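Local coordinates for N-terminal acetyltransferase-like protein (Chaetomium thermophilum, PDB 5NNP) that probably serves as the tetratricopeptide-repeat auxiliary subunit of an N-terminal acetyltransferase complex, carrying the catalytic partner that acetylates protein N termini, at residues Q133-L136 with N137-K140; Q144-Q147 with N148-L152; L208-L211 with E212-K216; H528-S531 with L532-G535. One frame throughout, in Å; residues are numbered along the deposited sequence.

How the interactions relate
Interactions 1, 2 and 4 form one cluster, while interaction 3 stands apart. Interaction 1 lies on helix 128-141 and interaction 2 on the next helix, 146-159; their centres are about 9 Å apart. Interaction 4 comes much later in the chain, on helix 527-534, yet its centre is only about 11 Å from that of interaction 2. L532 of interaction 4 packs on A151 of interaction 2 and reaches R135 of interaction 1. Interaction 3, on helix 204-214, is about 23 Å from interaction 2, centre to centre. The chain has helices and no strands. Parts of the sequence far apart pack together here, helix 527-534 against helices 128-141 and 146-159.

Interaction 1. Residues Q133-L136 with N137-K140; sequences QSRL and NMLK
R135 and M138 meet one turn apart on helix 128-141, their side chains slanting across each other. The thioether does the touching. M138 SD lies 3.6 Å from R135 NH2 and comes to the guanidinium obliquely. M138 CE adds a second contact, 3.7 Å from the same R135 NH2. The sulfur also runs past the aliphatic part of the arginine, with M138 SD 3.9 Å from R135 CD. Two bends bring the groups together. R135 turns at chi2 (-49°), and M138 stays straight until chi3 (72°) swings its methyl round beside the guanidinium. The polar end of R135 has another partner, since NH1 hydrogen-bonds to Y131 OH on the preceding turn. An alanine here is likely to leave that Y131 hydroxyl without its mate and the M138 thioether free to turn. Behind the side chains runs a regular helical backbone. M138 N bonds to S134 O at 2.8 Å, and L139 N bonds to R135 O at 2.7 Å. S134 is buried, and its OG is satisfied by Q122. The helix is held between two others. S134, N137 and M138 lean on Q115 and A119 of helix 112-124. R135, L136 and L139 pack against A151, L152 and W149 of helix 146-159.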
loop_
_atom_site.group_PDB
_atom_site.type_symbol
_atom_site.label_atom_id
_atom_site.label_comp_id
_atom_site.label_asym_id
_atom_site.label_seq_id
_atom_site.Cartn_x
_atom_site.Cartn_y
_atom_site.Cartn_z
ATOM N N GLN A 133 -9.527 -16.894 21.928
ATOM C CA GLN A 133 -9.217 -17.630 23.144
ATOM C C GLN A 133 -8.025 -17.017 23.889
ATOM O O GLN A 133 -8.067 -16.812 25.108
ATOM C CB GLN A 133 -8.934 -19.090 22.814
ATOM C CG GLN A 133 -8.903 -19.995 24.027
ATOM C CD GLN A 133 -8.594 -21.435 23.659
ATOM O OE1 GLN A 133 -8.634 -21.810 22.485
ATOM N NE2 GLN A 133 -8.275 -22.247 24.661
ATOM N N SER A 134 -6.964 -16.712 23.146
ATOM C CA SER A 134 -5.779 -16.106 23.735
ATOM C C SER A 134 -6.084 -14.796 24.471
ATOM O O SER A 134 -5.664 -14.598 25.608
ATOM C CB SER A 134 -4.729 -15.858 22.657
ATOM O OG SER A 134 -4.084 -17.064 22.333
ATOM N N ARG A 135 -6.815 -13.907 23.814
ATOM C CA ARG A 135 -7.100 -12.602 24.386
ATOM C C ARG A 135 -8.014 -12.709 25.581
ATOM O O ARG A 135 -7.862 -11.954 26.547
ATOM C CB ARG A 135 -7.718 -11.678 23.346
ATOM C CG ARG A 135 -6.718 -11.230 22.344
ATOM C CD ARG A 135 -5.494 -10.733 23.080
ATOM N NE ARG A 135 -4.518 -10.222 22.132
ATOM C CZ ARG A 135 -3.503 -9.431 22.451
ATOM N NH1 ARG A 135 -2.668 -9.012 21.494
ATOM N NH2 ARG A 135 -3.326 -9.060 23.719
ATOM N N LEU A 136 -8.963 -13.639 25.512
ATOM C CA LEU A 136 -9.868 -13.872 26.639
ATOM C C LEU A 136 -9.045 -14.293 27.851
ATOM O O LEU A 136 -9.261 -13.842 28.971
ATOM C CB LEU A 136 -10.914 -14.931 26.296
ATOM C CG LEU A 136 -11.983 -15.280 27.326
ATOM C CD1 LEU A 136 -12.645 -14.019 27.852
ATOM C CD2 LEU A 136 -13.011 -16.194 26.675
ATOM N N ASN A 137 -8.065 -15.141 27.592
ATOM C CA ASN A 137 -7.139 -15.573 28.603
ATOM C C ASN A 137 -6.304 -14.447 29.154
ATOM O O ASN A 137 -6.193 -14.280 30.361
ATOM C CB ASN A 137 -6.233 -16.629 28.024
ATOM C CG ASN A 137 -6.372 -17.908 28.721
ATOM O OD1 ASN A 137 -7.300 -18.666 28.450
ATOM N ND2 ASN A 137 -5.470 -18.173 29.649
ATOM N N MET A 138 -5.687 -13.690 28.259
ATOM C CA MET A 138 -4.876 -12.566 28.681
ATOM C C MET A 138 -5.717 -11.565 29.477
ATOM O O MET A 138 -5.282 -11.061 30.503
ATOM C CB MET A 138 -4.224 -11.914 27.465
ATOM C CG MET A 138 -3.385 -12.906 26.682
ATOM S SD MET A 138 -2.581 -12.291 25.188
ATOM C CE MET A 138 -1.301 -11.258 25.925
ATOM N N LEU A 139 -6.932 -11.302 29.017
ATOM C CA LEU A 139 -7.842 -10.400 29.720
ATOM C C LEU A 139 -8.203 -10.924 31.122
ATOM O O LEU A 139 -8.324 -10.164 32.089
ATOM C CB LEU A 139 -9.106 -10.192 28.884
ATOM C CG LEU A 139 -10.257 -9.442 29.555
ATOM C CD1 LEU A 139 -9.852 -8.022 29.940
ATOM C CD2 LEU A 139 -11.500 -9.440 28.668
ATOM N N LYS A 140 -8.376 -12.231 31.231
ATOM C CA LYS A 140 -8.687 -12.834 32.516
ATOM C C LYS A 140 -7.528 -12.622 33.475
ATOM O O LYS A 140 -7.715 -12.398 34.671
ATOM C CB LYS A 140 -8.979 -14.316 32.339
ATOM C CG LYS A 140 -10.028 -14.837 33.246
ATOM C CD LYS A 140 -10.366 -16.273 32.898
ATOM C CE LYS A 140 -9.104 -17.073 32.672
ATOM N NZ LYS A 140 -9.376 -18.527 32.570
#

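Interaction 2. Residues Q144-Q147 with N148-L152; sequences QIRQ and NWTAL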
loop_
_atom_site.group_PDB
_atom_site.type_symbol
_atom_site.label_atom_id
_atom_site.label_comp_id
_atom_site.label_asym_id
_atom_site.label_seq_id
_atom_site.Cartn_x
_atom_site.Cartn_y
_atom_site.Cartn_z
ATOM N N GLN A 144 -7.349 -5.273 34.707
ATOM C CA GLN A 144 -7.314 -3.899 35.164
ATOM C C GLN A 144 -6.769 -3.014 34.049
ATOM O O GLN A 144 -6.871 -1.795 34.126
ATOM C CB GLN A 144 -6.484 -3.762 36.442
ATOM C CG GLN A 144 -4.982 -4.000 36.260
ATOM C CD GLN A 144 -4.615 -5.465 36.023
ATOM O OE1 GLN A 144 -5.480 -6.344 35.978
ATOM N NE2 GLN A 144 -3.317 -5.729 35.872
ATOM N N ILE A 145 -6.225 -3.631 33.001
ATOM C CA ILE A 145 -5.615 -2.892 31.899
ATOM C C ILE A 145 -6.518 -2.786 30.661
ATOM O O ILE A 145 -6.891 -3.804 30.087
ATOM C CB ILE A 145 -4.274 -3.551 31.492
ATOM C CG1 ILE A 145 -3.367 -3.674 32.721
ATOM C CG2 ILE A 145 -3.589 -2.746 30.398
ATOM C CD1 ILE A 145 -1.973 -4.175 32.426
ATOM N N ARG A 146 -6.841 -1.562 30.234
ATOM C CA ARG A 146 -7.846 -1.377 29.184
ATOM C C ARG A 146 -7.471 -2.040 27.860
ATOM O O ARG A 146 -8.345 -2.553 27.176
ATOM C CB ARG A 146 -8.143 0.107 28.936
ATOM C CG ARG A 146 -9.212 0.330 27.867
ATOM C CD ARG A 146 -9.793 1.748 27.818
ATOM N NE ARG A 146 -11.050 1.797 27.054
ATOM C CZ ARG A 146 -11.870 2.845 27.010
ATOM N NH1 ARG A 146 -12.990 2.777 26.304
ATOM N NH2 ARG A 146 -11.587 3.964 27.670
ATOM N N GLN A 147 -6.188 -2.050 27.510
ATOM C CA GLN A 147 -5.728 -2.678 26.258
ATOM C C GLN A 147 -6.266 -4.069 26.061
ATOM O O GLN A 147 -6.616 -4.459 24.954
ATOM C CB GLN A 147 -4.216 -2.798 26.206
ATOM C CG GLN A 147 -3.447 -1.529 26.174
ATOM C CD GLN A 147 -1.966 -1.810 26.237
ATOM O OE1 GLN A 147 -1.523 -2.917 25.921
ATOM N NE2 GLN A 147 -1.192 -0.820 26.669
ATOM N N ASN A 148 -6.288 -4.840 27.134
ATOM C CA ASN A 148 -6.728 -6.222 27.040
ATOM C C ASN A 148 -8.208 -6.357 26.743
ATOM O O ASN A 148 -8.605 -7.375 26.201
ATOM C CB ASN A 148 -6.388 -6.979 28.319
ATOM C CG ASN A 148 -4.898 -7.070 28.544
ATOM O OD1 ASN A 148 -4.131 -7.155 27.591
ATOM N ND2 ASN A 148 -4.478 -7.045 29.807
ATOM N N TRP A 149 -9.024 -5.351 27.081
ATOM C CA TRP A 149 -10.455 -5.401 26.729
ATOM C C TRP A 149 -10.619 -5.113 25.247
ATOM O O TRP A 149 -11.297 -5.856 24.519
ATOM C CB TRP A 149 -11.285 -4.417 27.546
ATOM C CG TRP A 149 -11.369 -4.793 28.983
ATOM C CD1 TRP A 149 -10.461 -4.495 29.954
ATOM C CD2 TRP A 149 -12.422 -5.531 29.631
ATOM N NE1 TRP A 149 -10.867 -5.008 31.152
ATOM C CE2 TRP A 149 -12.067 -5.652 30.988
ATOM C CE3 TRP A 149 -13.626 -6.114 29.193
ATOM C CZ2 TRP A 149 -12.865 -6.332 31.916
ATOM C CZ3 TRP A 149 -14.416 -6.791 30.110
ATOM C CH2 TRP A 149 -14.031 -6.893 31.458
ATOM N N THR A 150 -9.984 -4.028 24.815
ATOM C CA THR A 150 -9.983 -3.620 23.410
ATOM C C THR A 150 -9.477 -4.726 22.480
ATOM O O THR A 150 -10.086 -4.997 21.450
ATOM C CB THR A 150 -9.125 -2.377 23.221
ATOM O OG1 THR A 150 -9.636 -1.355 24.066
ATOM C CG2 THR A 150 -9.136 -1.905 21.755
ATOM N N ALA A 151 -8.375 -5.365 22.871
ATOM C CA ALA A 151 -7.812 -6.489 22.129
ATOM C C ALA A 151 -8.808 -7.636 21.945
ATOM O O ALA A 151 -8.920 -8.179 20.848
ATOM C CB ALA A 151 -6.557 -6.995 22.824
ATOM N N LEU A 152 -9.532 -8.000 23.011
ATOM C CA LEU A 152 -10.531 -9.061 22.908
ATOM C C LEU A 152 -11.685 -8.610 22.019
ATOM O O LEU A 152 -12.216 -9.411 21.258
ATOM C CB LEU A 152 -11.064 -9.500 24.280
ATOM C CG LEU A 152 -12.243 -10.506 24.205
ATOM C CD1 LEU A 152 -11.863 -11.837 23.517
ATOM C CD2 LEU A 152 -12.907 -10.759 25.548
HETATM O O HOH W 1 -11.994 -0.552 25.824
#
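R146 O accepts two backbone N-H groups as the chain winds into helix 146-159: W149 N at 2.9 Å, from above the carbonyl plane, and T150 N at 3.2 Å, nearly along the C=O axis. Before it, N148 N bonds to I145 O at 3.2 Å. After it, A151 N reaches Q147 O, and the regular helical pattern is set. The side chains of N148 and W149 turn back toward the start of the helix. W149 has CG beside its backbone N (chi1 -68°), which lays the indole next to the opening carbonyls. R146 O lies in the plane of the ring, at its edge. I145 O is at the edge too, 3.6 Å from W149 CD1. W149 NE1 then bonds to P143 O. N148 ND2 bonds to R142 O and rests 3.9 Å from I145 CB. R146 goes another way. Its chain is extended and crosses T150. A water in the plane of the guanidinium accepts from R146 NE at 2.8 Å and sits 3.0 Å from T150 OG1, bridging the two. R146 NH2 hydrogen-bonds to H187 ND1. W149 also packs on L139 of helix 128-141, and its ring meets that of Y172 in helix 162-175. Side chains thus tie the short connection after helix 128-141 to the first turn of the next helix. This is consistent with the helix-turn-helix build of tetratricopeptide-like solenoids, in which successive helices stack through such turns.

Interaction 3. Residues L208-L211 with E212-K216; sequences LQHL and ETDCK
H210 reaches forward along helix 204-214 to D214 and C215. From CB the ring is carried out with CG opposite the backbone N (chi1 173°). At the ND1-CE1 end, ND1 lies 3.7 Å from C215 SG and is hydrogen-bonded to N195 ND2. CE1 comes closer, 3.5 Å from C215 SG. The sulfur approaches the ring obliquely, with SG 4.1 Å from the H210 centroid. At the CD2 end, on the same side of the ring plane, CD2 is 3.6 Å from D214 OD2. Ring and carboxylate cross at about a right angle, their planes 68° apart. At the tip, a water in the plane of the ring lies 2.7 Å from H210 NE2 and donates to D214 OD2 at 2.8 Å. A leucine in its place would probably leave N195 and this water without their ring partner and C215 SG without its aromatic neighbour. The backbone is also gripped by a side chain. T213 OG1 donates to Q209 O at 2.9 Å, and T213 N reaches the same oxygen from the opposite face of its plane. Around this, L211 packs on C215 and on L227 of helix 221-234, while E212 makes a salt bridge with R228. Both ring nitrogens of H210 thus have polar partners: N195 meets ND1, and a water that donates to D214 meets NE2, with the cysteine sulfur near CE1.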
loop_
_atom_site.group_PDB
_atom_site.type_symbol
_atom_site.label_atom_id
_atom_site.label_comp_id
_atom_site.label_asym_id
_atom_site.label_seq_id
_atom_site.Cartn_x
_atom_site.Cartn_y
_atom_site.Cartn_z
ATOM N N LEU A 208 -25.720 6.768 14.403
ATOM C CA LEU A 208 -25.832 8.223 14.394
ATOM C C LEU A 208 -26.176 8.719 15.797
ATOM O O LEU A 208 -25.601 9.681 16.307
ATOM C CB LEU A 208 -26.891 8.691 13.392
ATOM C CG LEU A 208 -27.012 10.216 13.284
ATOM C CD1 LEU A 208 -25.658 10.834 12.968
ATOM C CD2 LEU A 208 -28.030 10.617 12.246
ATOM N N GLN A 209 -27.127 8.035 16.408
ATOM C CA GLN A 209 -27.501 8.269 17.790
ATOM C C GLN A 209 -26.284 8.180 18.721
ATOM O O GLN A 209 -26.086 9.041 19.585
ATOM C CB GLN A 209 -28.584 7.266 18.191
ATOM C CG GLN A 209 -28.845 7.144 19.684
ATOM C CD GLN A 209 -29.739 5.948 20.025
ATOM O OE1 GLN A 209 -30.548 5.504 19.205
ATOM N NE2 GLN A 209 -29.590 5.422 21.239
ATOM N N HIS A 210 -25.463 7.147 18.536
ATOM C CA HIS A 210 -24.292 6.947 19.387
ATOM C C HIS A 210 -23.221 7.979 19.077
ATOM O O HIS A 210 -22.472 8.395 19.958
ATOM C CB HIS A 210 -23.732 5.531 19.219
ATOM C CG HIS A 210 -22.436 5.300 19.932
ATOM N ND1 HIS A 210 -21.213 5.315 19.288
ATOM C CD2 HIS A 210 -22.170 5.037 21.234
ATOM C CE1 HIS A 210 -20.254 5.073 20.162
ATOM N NE2 HIS A 210 -20.809 4.899 21.350
ATOM N N LEU A 211 -23.157 8.386 17.813
ATOM C CA LEU A 211 -22.201 9.394 17.387
ATOM C C LEU A 211 -22.460 10.689 18.106
ATOM O O LEU A 211 -21.576 11.224 18.764
ATOM C CB LEU A 211 -22.276 9.635 15.889
ATOM C CG LEU A 211 -21.096 10.456 15.375
ATOM C CD1 LEU A 211 -19.799 9.613 15.419
ATOM C CD2 LEU A 211 -21.365 11.004 13.969
ATOM N N GLU A 212 -23.689 11.176 17.971
ATOM C CA GLU A 212 -24.111 12.446 18.557
ATOM C C GLU A 212 -24.129 12.435 20.088
ATOM O O GLU A 212 -23.847 13.451 20.728
ATOM C CB GLU A 212 -25.495 12.817 18.027
ATOM C CG GLU A 212 -25.547 12.928 16.517
ATOM C CD GLU A 212 -24.686 14.058 15.980
ATOM O OE1 GLU A 212 -24.232 14.907 16.775
ATOM O OE2 GLU A 212 -24.464 14.100 14.758
ATOM N N THR A 213 -24.448 11.287 20.675
ATOM C CA THR A 213 -24.519 11.199 22.119
ATOM C C THR A 213 -23.168 10.984 22.815
ATOM O O THR A 213 -22.860 11.663 23.788
ATOM C CB THR A 213 -25.462 10.077 22.544
ATOM O OG1 THR A 213 -26.769 10.351 22.034
ATOM C CG2 THR A 213 -25.544 10.001 24.052
ATOM N N ASP A 214 -22.359 10.052 22.333
ATOM C CA ASP A 214 -21.154 9.687 23.070
ATOM C C ASP A 214 -19.882 10.175 22.405
ATOM O O ASP A 214 -18.842 10.277 23.056
ATOM C CB ASP A 214 -21.073 8.165 23.249
ATOM C CG ASP A 214 -22.094 7.625 24.252
ATOM O OD1 ASP A 214 -22.942 8.402 24.754
ATOM O OD2 ASP A 214 -22.055 6.402 24.525
ATOM N N CYS A 215 -19.960 10.475 21.112
ATOM C CA CYS A 215 -18.754 10.694 20.316
ATOM C C CYS A 215 -18.557 12.143 19.952
ATOM O O CYS A 215 -17.598 12.494 19.251
ATOM C CB CYS A 215 -18.804 9.871 19.029
ATOM S SG CYS A 215 -18.826 8.108 19.277
ATOM N N LYS A 216 -19.463 12.978 20.437
ATOM C CA LYS A 216 -19.570 14.361 19.993
ATOM C C LYS A 216 -18.245 15.109 20.055
ATOM O O LYS A 216 -17.894 15.851 19.136
ATOM C CB LYS A 216 -20.616 15.088 20.829
ATOM C CG LYS A 216 -20.869 16.499 20.390
ATOM C CD LYS A 216 -21.931 17.159 21.234
ATOM C CE LYS A 216 -22.233 18.536 20.672
ATOM N NZ LYS A 216 -23.102 19.336 21.570
HETATM O O HOH W 2 -20.350 4.263 23.945
#

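Interaction 4. Residues H528-S531 with L532-G535; sequences HSFS and LRKG
F530 and R533 set two flat groups nearly upright to each other, with ring and guanidinium planes 78° apart. F530 CD1 stands over one face of the guanidinium, off-centre toward its rim. Relative to the ring, R533 NH2 is at the edge and near its plane, 3.7 Å from F530 CD1. The edge of the guanidinium meets S529, whose CB is 4.1 Å from R533 NH1. K534 comes obliquely to the CE2-CZ end of the phenyl ring. Its CG and CD are each 3.5 Å from F530 CE2. R533 is doubled back by bends at chi2 and chi3 (74°), which bring its head beside the phenyl edge. L532 faces elsewhere, its CG 3.6 Å from H528 O, and packs on A151 and I154 of helix 146-159. H528 is held by Q124 and Y540. The helix ends with K534; G535 N still bonds to S531 O at 2.9 Å, and its phi is positive (75°). F530 and K534 also pack against polar side chains of another protein chain. The contact mixes charged and apolar groups. R533 meets the C-H rim of the ring, not its pi face, so this is no stacked cation-pi pair. K534 offers methylenes to the phenyl group, while its NZ makes a long, weak ion pair with an acidic side chain of the other protein chain.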
loop_
_atom_site.group_PDB
_atom_site.type_symbol
_atom_site.label_atom_id
_atom_site.label_comp_id
_atom_site.label_asym_id
_atom_site.label_seq_id
_atom_site.Cartn_x
_atom_site.Cartn_y
_atom_site.Cartn_z
ATOM N N HIS A 528 0.476 -5.765 15.878
ATOM C CA HIS A 528 -0.611 -6.402 16.623
ATOM C C HIS A 528 -0.543 -5.961 18.093
ATOM O O HIS A 528 -1.570 -5.717 18.715
ATOM C CB HIS A 528 -0.548 -7.930 16.521
ATOM C CG HIS A 528 -0.406 -8.443 15.105
ATOM N ND1 HIS A 528 -1.249 -8.070 14.094
ATOM C CD2 HIS A 528 0.484 -9.313 14.572
ATOM C CE1 HIS A 528 -0.875 -8.675 12.969
ATOM N NE2 HIS A 528 0.158 -9.436 13.237
ATOM N N SER A 529 0.670 -5.824 18.631
ATOM C CA SER A 529 0.859 -5.337 20.003
ATOM C C SER A 529 0.924 -3.827 20.098
ATOM O O SER A 529 0.368 -3.218 21.000
ATOM C CB SER A 529 2.136 -5.908 20.590
ATOM O OG SER A 529 2.023 -7.308 20.671
ATOM N N PHE A 530 1.647 -3.238 19.158
ATOM C CA PHE A 530 1.948 -1.829 19.198
ATOM C C PHE A 530 0.691 -0.961 19.108
ATOM O O PHE A 530 0.562 0.040 19.829
ATOM C CB PHE A 530 2.905 -1.480 18.075
ATOM C CG PHE A 530 3.443 -0.095 18.170
ATOM C CD1 PHE A 530 4.446 0.202 19.060
ATOM C CD2 PHE A 530 2.931 0.916 17.381
ATOM C CE1 PHE A 530 4.935 1.484 19.155
ATOM C CE2 PHE A 530 3.414 2.182 17.474
ATOM C CZ PHE A 530 4.419 2.472 18.365
ATOM N N SER A 531 -0.232 -1.347 18.232
ATOM C CA SER A 531 -1.466 -0.600 18.068
ATOM C C SER A 531 -2.307 -0.592 19.337
ATOM O O SER A 531 -3.069 0.354 19.562
ATOM C CB SER A 531 -2.278 -1.152 16.898
ATOM O OG SER A 531 -1.778 -0.642 15.664
ATOM N N LEU A 532 -2.183 -1.639 20.155
ATOM C CA LEU A 532 -2.908 -1.690 21.426
ATOM C C LEU A 532 -2.323 -0.646 22.391
ATOM O O LEU A 532 -3.036 -0.107 23.226
ATOM C CB LEU A 532 -2.869 -3.093 22.043
ATOM C CG LEU A 532 -3.591 -4.219 21.290
ATOM C CD1 LEU A 532 -3.359 -5.562 21.946
ATOM C CD2 LEU A 532 -5.091 -3.971 21.166
ATOM N N ARG A 533 -1.032 -0.349 22.258
ATOM C CA ARG A 533 -0.399 0.645 23.114
ATOM C C ARG A 533 -0.788 2.058 22.673
ATOM O O ARG A 533 -1.052 2.919 23.511
ATOM C CB ARG A 533 1.128 0.477 23.112
ATOM C CG ARG A 533 1.654 -0.542 24.120
ATOM C CD ARG A 533 2.591 -1.577 23.489
ATOM N NE ARG A 533 3.914 -1.038 23.178
ATOM C CZ ARG A 533 4.809 -1.656 22.405
ATOM N NH1 ARG A 533 4.516 -2.838 21.864
ATOM N NH2 ARG A 533 5.993 -1.087 22.163
ATOM N N LYS A 534 -0.836 2.294 21.365
ATOM C CA LYS A 534 -1.278 3.579 20.824
ATOM C C LYS A 534 -2.783 3.824 20.979
ATOM O O LYS A 534 -3.220 4.966 21.017
ATOM C CB LYS A 534 -0.923 3.691 19.337
ATOM C CG LYS A 534 0.510 3.318 18.967
ATOM C CD LYS A 534 1.562 4.104 19.748
ATOM C CE LYS A 534 1.504 5.592 19.454
ATOM N NZ LYS A 534 2.539 6.352 20.221
ATOM N N GLY A 535 -3.581 2.761 21.036
ATOM C CA GLY A 535 -5.029 2.899 21.108
ATOM C C GLY A 535 -5.720 3.294 19.808
ATOM O O GLY A 535 -6.934 3.408 19.770
#